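Local coordinates for protein HTH-type transcriptional regulator KdgR (Escherichia coli, PDB 1YSP) that represses transcription of the genes for uptake and breakdown of 2-keto-3-deoxygluconate, this chain being its C-terminal IclR-type effector-binding domain rather than its DNA-binding part, at residues I11-L16 and A138-S143; S17-E22 and V158-T163; V127-R132 and R166-Q171. All blocks are in the same frame, centred on the assembly; numbering follows the deposited sequence.

Contact 1. Residues I11-L16 and A138-S143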
ATOM      1  N   ILE A  11      -4.102  12.209 -11.163  1.00 25.14           N
ATOM      2  CA  ILE A  11      -5.429  12.170 -11.766  1.00 25.85           C
ATOM      3  C   ILE A  11      -6.346  11.098 -11.169  1.00 25.85           C
ATOM      4  O   ILE A  11      -7.510  11.346 -10.849  1.00 26.84           O
ATOM      5  CB  ILE A  11      -5.313  11.976 -13.352  1.00 24.56           C
ATOM      6  CG1 ILE A  11      -4.661  13.238 -13.954  1.00 25.59           C
ATOM      7  CG2 ILE A  11      -6.654  11.665 -13.995  1.00 26.88           C
ATOM      8  CD1 ILE A  11      -3.844  12.967 -15.238  1.00 25.57           C
ATOM      9  N   GLN A  12      -5.802   9.897 -11.018  1.00 26.00           N
ATOM     10  CA  GLN A  12      -6.597   8.787 -10.525  1.00 25.61           C
ATOM     11  C   GLN A  12      -6.853   8.909  -9.018  1.00 24.73           C
ATOM     12  O   GLN A  12      -7.921   8.474  -8.522  1.00 24.29           O
ATOM     13  CB  GLN A  12      -5.923   7.452 -10.879  1.00 26.20           C
ATOM     14  CG  GLN A  12      -5.759   7.225 -12.375  1.00 28.04           C
ATOM     15  CD  GLN A  12      -7.078   7.224 -13.102  1.00 27.83           C
ATOM     16  OE1 GLN A  12      -8.091   6.725 -12.587  1.00 27.15           O
ATOM     17  NE2 GLN A  12      -7.089   7.795 -14.321  1.00 30.23           N
ATOM     18  N   MET A  13      -5.911   9.513  -8.321  1.00 24.30           N
ATOM     19  CA  MET A  13      -6.070   9.764  -6.859  1.00 24.69           C
ATOM     20  C   MET A  13      -7.136  10.829  -6.592  1.00 25.91           C
ATOM     21  O   MET A  13      -7.953  10.725  -5.675  1.00 24.43           O
ATOM     22  CB  MET A  13      -4.745  10.157  -6.250  1.00 25.47           C
ATOM     23  CG  MET A  13      -3.707   8.967  -6.194  1.00 22.93           C
ATOM     24  SD  MET A  13      -2.040   9.536  -5.817  1.00 26.09           S
ATOM     25  CE  MET A  13      -2.160   9.994  -4.084  1.00 24.83           C
ATOM     26  N   ARG A  14      -7.123  11.887  -7.411  1.00 25.67           N
ATOM     27  CA  ARG A  14      -8.187  12.899  -7.302  1.00 26.19           C
ATOM     28  C   ARG A  14      -9.557  12.284  -7.584  1.00 25.54           C
ATOM     29  O   ARG A  14     -10.519  12.568  -6.852  1.00 26.35           O
ATOM     30  CB  ARG A  14      -7.883  14.152  -8.150  1.00 25.57           C
ATOM     31  CG  ARG A  14      -6.681  14.957  -7.627  1.00 26.12           C
ATOM     32  CD  ARG A  14      -6.071  15.927  -8.705  1.00 26.91           C
ATOM     33  NE  ARG A  14      -5.028  16.730  -8.086  1.00 27.92           N
ATOM     34  CZ  ARG A  14      -5.203  17.888  -7.469  1.00 30.30           C
ATOM     35  NH1 ARG A  14      -6.390  18.464  -7.433  1.00 31.50           N
ATOM     36  NH2 ARG A  14      -4.180  18.473  -6.899  1.00 35.39           N
ATOM     37  N   GLU A  15      -9.628  11.374  -8.561  1.00 26.82           N
ATOM     38  CA  GLU A  15     -10.829  10.582  -8.817  1.00 27.56           C
ATOM     39  C   GLU A  15     -11.316   9.681  -7.619  1.00 28.99           C
ATOM     40  O   GLU A  15     -12.509   9.649  -7.268  1.00 27.51           O
ATOM     41  CB  GLU A  15     -10.677   9.795 -10.116  1.00 27.79           C
ATOM     42  CG  GLU A  15     -11.882   8.945 -10.513  1.00 29.27           C
ATOM     43  CD  GLU A  15     -13.046   9.730 -11.152  1.00 31.06           C
ATOM     44  OE1 GLU A  15     -13.176  10.968 -11.006  1.00 29.59           O
ATOM     45  OE2 GLU A  15     -13.844   9.064 -11.820  1.00 34.54           O
ATOM     46  N   LEU A  16     -10.388   8.973  -6.989  1.00 29.02           N
ATOM     47  CA  LEU A  16     -10.742   8.220  -5.778  1.00 30.18           C
ATOM     48  C   LEU A  16     -11.212   9.139  -4.649  1.00 29.61           C
ATOM     49  O   LEU A  16     -12.132   8.791  -3.921  1.00 30.72           O
ATOM     50  CB  LEU A  16      -9.520   7.420  -5.287  1.00 29.05           C
ATOM     51  CG  LEU A  16      -9.151   6.199  -6.124  1.00 30.17           C
ATOM     52  CD1 LEU A  16      -7.657   5.787  -5.815  1.00 29.77           C
ATOM     53  CD2 LEU A  16     -10.170   5.024  -5.897  1.00 28.73           C
ATOM     54  N   ALA A 138       5.061   1.078  -7.062  1.00 25.09           N
ATOM     55  CA  ALA A 138       4.448   1.913  -6.041  1.00 24.10           C
ATOM     56  C   ALA A 138       3.268   1.147  -5.470  1.00 23.32           C
ATOM     57  O   ALA A 138       2.805   0.203  -6.062  1.00 25.52           O
ATOM     58  CB  ALA A 138       3.976   3.281  -6.634  1.00 23.52           C
ATOM     59  N   GLY A 139       2.766   1.611  -4.333  1.00 23.75           N
ATOM     60  CA  GLY A 139       1.487   1.147  -3.845  1.00 21.87           C
ATOM     61  C   GLY A 139       0.573   2.348  -3.823  1.00 21.59           C
ATOM     62  O   GLY A 139       0.985   3.453  -3.496  1.00 22.97           O
ATOM     63  N   LEU A 140      -0.694   2.094  -4.112  1.00 21.68           N
ATOM     64  CA  LEU A 140      -1.732   3.113  -4.113  1.00 22.59           C
ATOM     65  C   LEU A 140      -2.744   2.749  -3.012  1.00 21.99           C
ATOM     66  O   LEU A 140      -3.302   1.645  -3.055  1.00 22.65           O
ATOM     67  CB  LEU A 140      -2.425   3.019  -5.459  1.00 22.99           C
ATOM     68  CG  LEU A 140      -3.620   4.003  -5.648  1.00 24.50           C
ATOM     69  CD1 LEU A 140      -3.084   5.431  -5.589  1.00 26.43           C
ATOM     70  CD2 LEU A 140      -4.363   3.774  -6.969  1.00 22.25           C
ATOM     71  N   SER A 141      -2.957   3.657  -2.065  1.00 22.62           N
ATOM     72  CA  SER A 141      -3.794   3.301  -0.906  1.00 23.52           C
ATOM     73  C   SER A 141      -4.916   4.280  -0.611  1.00 24.08           C
ATOM     74  O   SER A 141      -4.903   5.441  -1.048  1.00 21.86           O
ATOM     75  CB  SER A 141      -2.933   3.164   0.355  1.00 23.29           C
ATOM     76  OG  SER A 141      -2.565   4.450   0.869  1.00 26.98           O
ATOM     77  N   ILE A 142      -5.830   3.823   0.247  0.50 24.64           N
ATOM     78  CA  ILE A 142      -6.941   4.583   0.787  0.50 26.15           C
ATOM     79  C   ILE A 142      -6.930   4.418   2.329  0.50 27.20           C
ATOM     80  O   ILE A 142      -6.706   3.329   2.826  0.50 25.94           O
ATOM     81  CB  ILE A 142      -8.242   4.039   0.160  0.50 26.30           C
ATOM     82  CG1 ILE A 142      -9.514   4.708   0.695  0.50 26.32           C
ATOM     83  CG2 ILE A 142      -8.311   2.486   0.265  0.50 27.47           C
ATOM     84  CD1 ILE A 142     -10.593   4.854  -0.427  0.50 29.87           C
ATOM     85  N   SER A 143      -7.101   5.509   3.060  0.50 29.14           N
ATOM     86  CA  SER A 143      -7.172   5.467   4.531  0.50 32.24           C
ATOM     87  C   SER A 143      -8.423   4.823   5.144  0.50 33.99           C
ATOM     88  O   SER A 143      -9.052   3.940   4.557  0.50 35.14           O
ATOM     89  CB  SER A 143      -7.151   6.874   5.079  0.50 33.15           C
ATOM     90  OG  SER A 143      -8.473   7.367   5.122  0.50 32.42           O
TER

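Contact 2. Residues S17-E22 and V158-T163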
ATOM      1  N   SER A  17     -10.573  10.283  -4.480  1.00 30.21           N
ATOM      2  CA  SER A  17     -10.966  11.233  -3.442  1.00 32.12           C
ATOM      3  C   SER A  17     -12.394  11.721  -3.716  1.00 31.26           C
ATOM      4  O   SER A  17     -13.250  11.704  -2.819  1.00 29.94           O
ATOM      5  CB  SER A  17      -9.991  12.387  -3.356  1.00 31.78           C
ATOM      6  OG  SER A  17     -10.496  13.483  -2.592  1.00 36.64           O
ATOM      7  N   ARG A  18     -12.651  12.103  -4.972  1.00 30.35           N
ATOM      8  CA  ARG A  18     -14.002  12.440  -5.431  1.00 30.59           C
ATOM      9  C   ARG A  18     -15.017  11.332  -5.131  1.00 30.65           C
ATOM     10  O   ARG A  18     -16.120  11.614  -4.641  1.00 30.30           O
ATOM     11  CB  ARG A  18     -14.001  12.704  -6.963  1.00 29.36           C
ATOM     12  CG  ARG A  18     -15.310  13.280  -7.494  1.00 31.98           C
ATOM     13  CD  ARG A  18     -15.265  13.420  -9.031  1.00 30.02           C
ATOM     14  NE  ARG A  18     -15.370  12.131  -9.701  1.00 30.58           N
ATOM     15  CZ  ARG A  18     -16.497  11.446  -9.874  1.00 31.98           C
ATOM     16  NH1 ARG A  18     -17.643  11.909  -9.400  1.00 36.23           N
ATOM     17  NH2 ARG A  18     -16.488  10.296 -10.511  1.00 34.49           N
ATOM     18  N   LEU A  19     -14.678  10.085  -5.460  1.00 30.79           N
ATOM     19  CA  LEU A  19     -15.642   8.989  -5.275  1.00 31.87           C
ATOM     20  C   LEU A  19     -15.814   8.581  -3.793  1.00 32.40           C
ATOM     21  O   LEU A  19     -16.877   8.083  -3.406  1.00 32.79           O
ATOM     22  CB  LEU A  19     -15.274   7.767  -6.107  1.00 31.58           C
ATOM     23  CG  LEU A  19     -15.208   7.837  -7.659  1.00 33.74           C
ATOM     24  CD1 LEU A  19     -14.333   6.684  -8.211  1.00 34.13           C
ATOM     25  CD2 LEU A  19     -16.522   7.802  -8.295  1.00 34.36           C
ATOM     26  N   THR A  20     -14.784   8.769  -2.970  1.00 31.51           N
ATOM     27  CA  THR A  20     -14.800   8.126  -1.638  1.00 32.50           C
ATOM     28  C   THR A  20     -14.696   9.088  -0.478  1.00 33.01           C
ATOM     29  O   THR A  20     -14.998   8.702   0.662  1.00 33.95           O
ATOM     30  CB  THR A  20     -13.633   7.069  -1.466  1.00 30.67           C
ATOM     31  OG1 THR A  20     -12.386   7.739  -1.429  1.00 30.67           O
ATOM     32  CG2 THR A  20     -13.642   6.033  -2.544  1.00 32.77           C
ATOM     33  N   LYS A  21     -14.209  10.300  -0.747  1.00 33.80           N
ATOM     34  CA  LYS A  21     -13.867  11.318   0.256  1.00 35.62           C
ATOM     35  C   LYS A  21     -12.776  10.893   1.253  1.00 35.53           C
ATOM     36  O   LYS A  21     -12.612  11.523   2.295  1.00 35.27           O
ATOM     37  CB  LYS A  21     -15.104  11.802   1.039  1.00 37.14           C
ATOM     38  CG  LYS A  21     -16.276  12.171   0.164  1.00 40.04           C
ATOM     39  CD  LYS A  21     -16.256  13.629  -0.197  1.00 44.57           C
ATOM     40  CE  LYS A  21     -17.657  14.216   0.006  1.00 45.43           C
ATOM     41  NZ  LYS A  21     -18.107  14.979  -1.171  1.00 48.20           N
ATOM     42  N   GLU A  22     -12.046   9.825   0.923  1.00 33.42           N
ATOM     43  CA  GLU A  22     -11.036   9.269   1.833  1.00 32.23           C
ATOM     44  C   GLU A  22      -9.668   9.893   1.513  1.00 31.84           C
ATOM     45  O   GLU A  22      -9.533  10.555   0.455  1.00 31.48           O
ATOM     46  CB  GLU A  22     -10.960   7.754   1.640  1.00 31.91           C
ATOM     47  CG  GLU A  22     -12.251   6.926   1.976  1.00 33.02           C
ATOM     48  CD  GLU A  22     -12.569   6.818   3.486  1.00 32.34           C
ATOM     49  OE1 GLU A  22     -11.841   7.411   4.296  1.00 33.75           O
ATOM     50  OE2 GLU A  22     -13.571   6.148   3.835  1.00 32.82           O
ATOM     51  N   VAL A 158     -11.493  -1.747  -2.772  1.00 26.48           N
ATOM     52  CA  VAL A 158     -10.460  -2.550  -3.446  1.00 27.06           C
ATOM     53  C   VAL A 158     -10.698  -2.463  -4.965  1.00 27.66           C
ATOM     54  O   VAL A 158      -9.758  -2.265  -5.757  1.00 25.55           O
ATOM     55  CB  VAL A 158     -10.459  -4.015  -2.948  1.00 26.05           C
ATOM     56  CG1 VAL A 158      -9.660  -4.955  -3.901  1.00 27.51           C
ATOM     57  CG2 VAL A 158      -9.938  -4.104  -1.471  1.00 23.30           C
ATOM     58  N   ALA A 159     -11.972  -2.560  -5.341  1.00 27.42           N
ATOM     59  CA  ALA A 159     -12.348  -2.531  -6.760  1.00 28.74           C
ATOM     60  C   ALA A 159     -11.990  -1.186  -7.364  1.00 27.89           C
ATOM     61  O   ALA A 159     -11.359  -1.140  -8.442  1.00 27.27           O
ATOM     62  CB  ALA A 159     -13.839  -2.850  -6.929  1.00 29.95           C
ATOM     63  N   MET A 160     -12.268  -0.098  -6.645  1.00 26.96           N
ATOM     64  CA  MET A 160     -11.910   1.237  -7.188  1.00 28.51           C
ATOM     65  C   MET A 160     -10.388   1.479  -7.212  1.00 27.17           C
ATOM     66  O   MET A 160      -9.866   2.153  -8.114  1.00 25.69           O
ATOM     67  CB  MET A 160     -12.550   2.363  -6.391  1.00 27.17           C
ATOM     68  CG  MET A 160     -14.095   2.390  -6.462  1.00 30.08           C
ATOM     69  SD  MET A 160     -14.723   3.720  -5.407  1.00 35.73           S
ATOM     70  CE  MET A 160     -14.708   2.966  -3.810  1.00 29.79           C
ATOM     71  N   LEU A 161      -9.681   0.998  -6.179  1.00 24.35           N
ATOM     72  CA  LEU A 161      -8.181   1.056  -6.204  1.00 23.27           C
ATOM     73  C   LEU A 161      -7.623   0.317  -7.438  1.00 23.82           C
ATOM     74  O   LEU A 161      -6.704   0.821  -8.101  1.00 23.36           O
ATOM     75  CB  LEU A 161      -7.612   0.425  -4.909  1.00 22.41           C
ATOM     76  CG  LEU A 161      -7.656   1.368  -3.735  1.00 21.69           C
ATOM     77  CD1 LEU A 161      -7.327   0.558  -2.440  1.00 24.98           C
ATOM     78  CD2 LEU A 161      -6.675   2.528  -3.896  1.00 22.69           C
ATOM     79  N   HIS A 162      -8.124  -0.886  -7.691  1.00 24.43           N
ATOM     80  CA  HIS A 162      -7.653  -1.702  -8.815  1.00 26.92           C
ATOM     81  C   HIS A 162      -7.881  -0.997 -10.151  1.00 27.29           C
ATOM     82  O   HIS A 162      -6.985  -0.951 -11.012  1.00 27.85           O
ATOM     83  CB  HIS A 162      -8.311  -3.062  -8.819  1.00 28.01           C
ATOM     84  CG  HIS A 162      -7.633  -4.056  -7.926  1.00 30.69           C
ATOM     85  ND1 HIS A 162      -6.255  -4.152  -7.826  1.00 35.48           N
ATOM     86  CD2 HIS A 162      -8.136  -5.026  -7.131  1.00 34.91           C
ATOM     87  CE1 HIS A 162      -5.949  -5.119  -6.981  1.00 34.81           C
ATOM     88  NE2 HIS A 162      -7.068  -5.666  -6.546  1.00 35.76           N
ATOM     89  N   THR A 163      -9.056  -0.424 -10.324  1.00 28.08           N
ATOM     90  CA  THR A 163      -9.304   0.430 -11.536  1.00 29.04           C
ATOM     91  C   THR A 163      -8.300   1.551 -11.682  1.00 28.32           C
ATOM     92  O   THR A 163      -7.671   1.712 -12.756  1.00 29.29           O
ATOM     93  CB  THR A 163     -10.749   0.993 -11.501  1.00 29.85           C
ATOM     94  OG1 THR A 163     -11.639  -0.116 -11.377  1.00 28.10           O
ATOM     95  CG2 THR A 163     -11.075   1.820 -12.781  1.00 29.39           C
TER

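Contact 3. Residues V127-R132 and R166-Q171. With SO4 (sulfate ion), chain B.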
ATOM      1  N   VAL A 127      -3.128  -1.287  -3.124  1.00 20.01           N
ATOM      2  CA  VAL A 127      -2.990  -2.157  -4.251  1.00 21.19           C
ATOM      3  C   VAL A 127      -1.699  -1.833  -4.987  1.00 21.99           C
ATOM      4  O   VAL A 127      -1.216  -0.721  -4.900  1.00 20.76           O
ATOM      5  CB  VAL A 127      -4.195  -2.085  -5.282  1.00 21.88           C
ATOM      6  CG1 VAL A 127      -5.536  -2.625  -4.626  1.00 21.82           C
ATOM      7  CG2 VAL A 127      -4.314  -0.695  -5.882  1.00 23.97           C
ATOM      8  N   PRO A 128      -1.130  -2.842  -5.677  1.00 23.20           N
ATOM      9  CA  PRO A 128       0.128  -2.619  -6.415  1.00 23.97           C
ATOM     10  C   PRO A 128      -0.028  -1.779  -7.706  1.00 23.48           C
ATOM     11  O   PRO A 128      -1.017  -1.963  -8.434  1.00 23.88           O
ATOM     12  CB  PRO A 128       0.568  -4.039  -6.742  1.00 23.04           C
ATOM     13  CG  PRO A 128      -0.756  -4.823  -6.883  1.00 24.27           C
ATOM     14  CD  PRO A 128      -1.588  -4.250  -5.746  1.00 23.38           C
ATOM     15  N   VAL A 129       0.977  -0.955  -8.015  1.00 24.12           N
ATOM     16  CA  VAL A 129       1.031  -0.239  -9.285  1.00 25.99           C
ATOM     17  C   VAL A 129       2.274  -0.818  -9.952  1.00 27.14           C
ATOM     18  O   VAL A 129       3.331  -0.843  -9.359  1.00 26.66           O
ATOM     19  CB  VAL A 129       1.149   1.284  -9.079  1.00 25.68           C
ATOM     20  CG1 VAL A 129       1.554   2.031 -10.385  1.00 27.10           C
ATOM     21  CG2 VAL A 129      -0.168   1.843  -8.540  1.00 25.02           C
ATOM     22  N   PHE A 130       2.120  -1.283 -11.187  1.00 29.16           N
ATOM     23  CA  PHE A 130       3.163  -2.053 -11.873  1.00 30.98           C
ATOM     24  C   PHE A 130       3.862  -1.186 -12.914  1.00 31.86           C
ATOM     25  O   PHE A 130       3.255  -0.264 -13.499  1.00 31.89           O
ATOM     26  CB  PHE A 130       2.563  -3.272 -12.540  1.00 31.08           C
ATOM     27  CG  PHE A 130       1.966  -4.268 -11.595  1.00 33.34           C
ATOM     28  CD1 PHE A 130       2.770  -5.199 -10.929  1.00 33.51           C
ATOM     29  CD2 PHE A 130       0.588  -4.289 -11.380  1.00 31.74           C
ATOM     30  CE1 PHE A 130       2.195  -6.135 -10.067  1.00 34.92           C
ATOM     31  CE2 PHE A 130       0.002  -5.194 -10.521  1.00 31.56           C
ATOM     32  CZ  PHE A 130       0.794  -6.111  -9.842  1.00 34.73           C
ATOM     33  N   ASP A 131       5.154  -1.438 -13.122  1.00 33.97           N
ATOM     34  CA  ASP A 131       5.833  -0.837 -14.285  1.00 34.60           C
ATOM     35  C   ASP A 131       5.646  -1.715 -15.539  1.00 35.09           C
ATOM     36  O   ASP A 131       4.963  -2.757 -15.501  1.00 34.89           O
ATOM     37  CB  ASP A 131       7.287  -0.583 -13.963  1.00 35.11           C
ATOM     38  CG  ASP A 131       8.137  -1.832 -14.028  1.00 35.01           C
ATOM     39  OD1 ASP A 131       7.652  -2.969 -14.146  1.00 32.75           O
ATOM     40  OD2 ASP A 131       9.352  -1.648 -13.989  1.00 41.24           O
ATOM     41  N   ARG A 132       6.279  -1.327 -16.647  1.00 37.74           N
ATOM     42  CA  ARG A 132       6.070  -2.040 -17.916  1.00 39.89           C
ATOM     43  C   ARG A 132       6.525  -3.511 -17.876  1.00 40.13           C
ATOM     44  O   ARG A 132       6.112  -4.310 -18.717  1.00 40.61           O
ATOM     45  CB  ARG A 132       6.671  -1.270 -19.111  1.00 40.44           C
ATOM     46  CG  ARG A 132       8.187  -1.068 -19.035  1.00 44.73           C
ATOM     47  CD  ARG A 132       8.604   0.227 -19.730  1.00 49.33           C
ATOM     48  NE  ARG A 132      10.055   0.320 -19.885  1.00 53.18           N
ATOM     49  CZ  ARG A 132      10.876   1.074 -19.143  1.00 56.65           C
ATOM     50  NH1 ARG A 132      10.429   1.849 -18.150  1.00 55.87           N
ATOM     51  NH2 ARG A 132      12.182   1.046 -19.404  1.00 58.26           N
ATOM     52  N   ARG A 166      -4.729   0.136 -12.386  1.00 28.89           N
ATOM     53  CA  ARG A 166      -4.573  -0.412 -13.712  0.50 30.33           C
ATOM     54  C   ARG A 166      -4.384   0.683 -14.760  1.00 29.94           C
ATOM     55  O   ARG A 166      -3.551   0.532 -15.661  1.00 29.03           O
ATOM     56  CB  ARG A 166      -5.707  -1.359 -14.025  0.50 30.35           C
ATOM     57  CG  ARG A 166      -5.434  -2.730 -13.423  0.50 34.02           C
ATOM     58  CD  ARG A 166      -6.697  -3.437 -13.041  0.50 38.48           C
ATOM     59  NE  ARG A 166      -6.421  -4.675 -12.315  0.50 41.54           N
ATOM     60  CZ  ARG A 166      -7.243  -5.228 -11.425  0.50 42.10           C
ATOM     61  NH1 ARG A 166      -8.399  -4.647 -11.136  0.50 43.31           N
ATOM     62  NH2 ARG A 166      -6.905  -6.360 -10.813  0.50 42.79           N
ATOM     63  N   LYS A 167      -5.107   1.796 -14.604  1.00 29.63           N
ATOM     64  CA  LYS A 167      -4.932   2.963 -15.497  1.00 29.05           C
ATOM     65  C   LYS A 167      -3.524   3.560 -15.352  1.00 29.22           C
ATOM     66  O   LYS A 167      -2.800   3.798 -16.359  1.00 28.43           O
ATOM     67  CB  LYS A 167      -6.047   4.011 -15.260  1.00 28.98           C
ATOM     68  CG  LYS A 167      -7.468   3.510 -15.614  1.00 30.29           C
ATOM     69  CD  LYS A 167      -8.528   4.668 -15.470  1.00 28.47           C
ATOM     70  CE  LYS A 167      -9.855   4.275 -16.104  1.00 33.10           C
ATOM     71  NZ  LYS A 167     -10.939   5.071 -15.416  1.00 38.03           N
ATOM     72  N   ILE A 168      -3.086   3.772 -14.115  1.00 27.94           N
ATOM     73  CA  ILE A 168      -1.725   4.304 -13.889  1.00 28.13           C
ATOM     74  C   ILE A 168      -0.641   3.400 -14.519  1.00 28.38           C
ATOM     75  O   ILE A 168       0.299   3.895 -15.177  1.00 28.02           O
ATOM     76  CB  ILE A 168      -1.405   4.465 -12.393  1.00 27.29           C
ATOM     77  CG1 ILE A 168      -2.381   5.445 -11.705  1.00 28.63           C
ATOM     78  CG2 ILE A 168       0.063   4.950 -12.178  1.00 29.07           C
ATOM     79  CD1 ILE A 168      -2.257   5.402 -10.094  1.00 26.98           C
ATOM     80  N   SER A 169      -0.775   2.105 -14.266  1.00 28.66           N
ATOM     81  CA  SER A 169       0.123   1.062 -14.830  1.00 30.69           C
ATOM     82  C   SER A 169       0.103   1.040 -16.355  1.00 32.15           C
ATOM     83  O   SER A 169       1.167   1.038 -17.002  1.00 32.64           O
ATOM     84  CB  SER A 169      -0.252  -0.310 -14.253  1.00 30.08           C
ATOM     85  OG  SER A 169       0.084  -0.308 -12.850  1.00 31.12           O
ATOM     86  N   ALA A 170      -1.093   1.046 -16.932  1.00 33.57           N
ATOM     87  CA  ALA A 170      -1.245   1.180 -18.396  1.00 35.24           C
ATOM     88  C   ALA A 170      -0.526   2.408 -18.967  1.00 36.78           C
ATOM     89  O   ALA A 170       0.147   2.323 -20.019  1.00 37.37           O
ATOM     90  CB  ALA A 170      -2.735   1.183 -18.790  1.00 34.67           C
ATOM     91  N   GLN A 171      -0.646   3.539 -18.277  1.00 36.27           N
ATOM     92  CA  GLN A 171       0.021   4.758 -18.678  1.00 38.21           C
ATOM     93  C   GLN A 171       1.553   4.709 -18.446  1.00 39.34           C
ATOM     94  O   GLN A 171       2.272   5.532 -19.001  1.00 40.82           O
ATOM     95  CB  GLN A 171      -0.673   5.978 -18.018  1.00 37.39           C
ATOM     96  CG  GLN A 171      -2.100   6.198 -18.523  1.00 36.64           C
ATOM     97  CD  GLN A 171      -2.998   7.025 -17.582  1.00 35.61           C
ATOM     98  OE1 GLN A 171      -2.525   7.809 -16.766  1.00 36.06           O
ATOM     99  NE2 GLN A 171      -4.299   6.863 -17.731  1.00 35.25           N
TER
HETATM  100  S   SO4 B 180     -10.492   9.462 -15.516  0.50 15.72           S
HETATM  101  O1  SO4 B 180     -11.753  10.056 -15.991  1.00 36.51           O
HETATM  102  O2  SO4 B 180     -10.639   9.017 -14.087  1.00 40.16           O
HETATM  103  O3  SO4 B 180     -10.197   8.341 -16.303  1.00 26.88           O
HETATM  104  O4  SO4 B 180      -9.378  10.455 -15.610  1.00 35.69           O

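Contact 1. Residues I11-L16 and A138-S143
Met13 and Leu16 of helix 4-20 close on Leu140 of strand 136-142 in a buried, wholly apolar helix-on-sheet contact. It belongs to the GAF-like alpha/beta fold of the IclR C-terminal domain, in which this N-terminal helix lies on one face of an antiparallel sheet. The backbones stay well apart, with CA atoms of Met13 and Leu140 8.4 Å from each other, so side chains alone bridge the gap. Leu140 is met from the helix by two side chains. Its CG stands anti to the backbone N (chi1 178°), which points the branch at the helix; there CD1 meets Met13 and CD2 meets Leu16, residues on neighbouring turns. The side chain of Met13 runs past Leu140 in the opposite direction, so that the touch falls on the thioether chain at CG rather than on its end: Met13 CG lies 3.6 Å from Leu140 CD1. Met13, bent at chi3 (72°), also touches Ile24 of strand 24-30 and His38 and Ile40 of strand 33-40. The helix therefore rests on more of the sheet than one strand. Leu16 approaches less closely than Met13 but has more of its surface buried against the strand segment; it reaches toward Leu140 rather than passing alongside, and its side chain also touches Ile24 and, on helix 151-172, Met160. Backbone bonds between Leu140 and Val127, and between Gly139 and Gly27, fix the strand within the sheet beneath. At the second branch the methyls meet tip to tip, Leu16 CD1 standing 4.0 Å from Leu140 CD2.

Contact 2. Residues S17-E22 and V158-T163
Met160 of helix 151-172 lays its thioether against Thr20 and Leu19, the last residues of helix 4-20, in a small contact at the domain surface where the two terminal helices of the chain lie side by side. The interaction across the segments is apolar. Met160 spans the space between the helices; within residues 17-22 and 158-163 the nearest CA atoms, those of Leu19 and Met160, are 8.8 Å apart. Its chain is extended through chi2 and then turns at chi3 (-82°), which brings CE back beside the threonine. Thr20 and Met160 run past each other in opposite senses, and the methyl groups Thr20 CG2 and Met160 CE come to 3.5 Å, closer than usual for two carbons. The sulfur is touched by both neighbours: Thr20 CG2 is 3.8 Å from Met160 SD, and Leu19 CD1 is 4.1 Å from that same SD, the leucine meeting the methionine at a slant, on the solvent-exposed side.

Between the two segments there are no polar contacts; the bonds of 17-22 close the helix end. Lys21 N bonds to Ser17 O at 2.7 Å, after which Lys21 leaves the helix with a positive phi. Thr20 OG1 accepts from Glu22 N over 3.2 Å (N-H...O angle 157°), forming an ST turn, and is also bonded to Leu16 O one turn back. With chi1 at 69°, OG1 sits between its own backbone N and carbonyl carbon while CG2 faces Met160. Beyond the turn, Glu22 OE2 is hydrogen-bonded to Tyr157 OH on helix 151-172.

The division of labour is clear: Thr20 spends its hydroxyl on closing the helix and offers its methyl to the neighbour, so the pairing of Leu19 and Thr20 with Met160 rests on dispersion forces and shape.

Contact 3. Residues V127-R132 and R166-Q171
Ser169 of helix 151-172 bonds Phe130 at the C-terminal end of strand 123-130, where helix and strand run almost in the same direction, their axes 15° apart and 7.1 Å at closest approach. This is the tight side. Phe130 N gives its hydrogen to Ser169 OG over 2.8 Å at 159°, and the same hydroxyl is bonded to Ala165 O one helical turn back, so OG links helix and strand backbones. It lies at the edge of the Phe130 ring, near its plane. Replacing Ser169 by alanine removes OG and would probably leave Phe130 N without this acceptor and Ala165 O without its hydroxyl partner. Next to this bond Val129 CG1 and Ile168 CG2 touch at 3.7 Å, the side chains crossing at about a right angle, and Ile168 also packs on Leu5, Ala9 and Gln12.

The solvent side is loose by comparison. Lys167 stretches outward, and its NZ makes a weak 3.5 Å bond to O3 of a sulfate that probably comes from the crystallisation liquor. A C-terminal helix packed on an antiparallel sheet in this way fits the GAF-like fold of IclR C-terminal domains.

The three contacts fasten the N- and C-terminal helices to each other and to one sheet. Contacts 1 and 2 share helix 4-20, with centres about 7 Å apart, and Ile142 joins them by packing on Leu161. Contacts 2 and 3 share helix 151-172 at about 15 Å between centres. Contacts 1 and 3, about 12 Å apart by centres, rest on adjacent strands, paired through Val129 N and Ala138 O at 2.9 Å; Gln12 of the first also packs against Lys167 and Ile168 of the third. The sulfate, probably from the crystallisation liquor, has a weak bond from Lys167 at the outer side of contact 3.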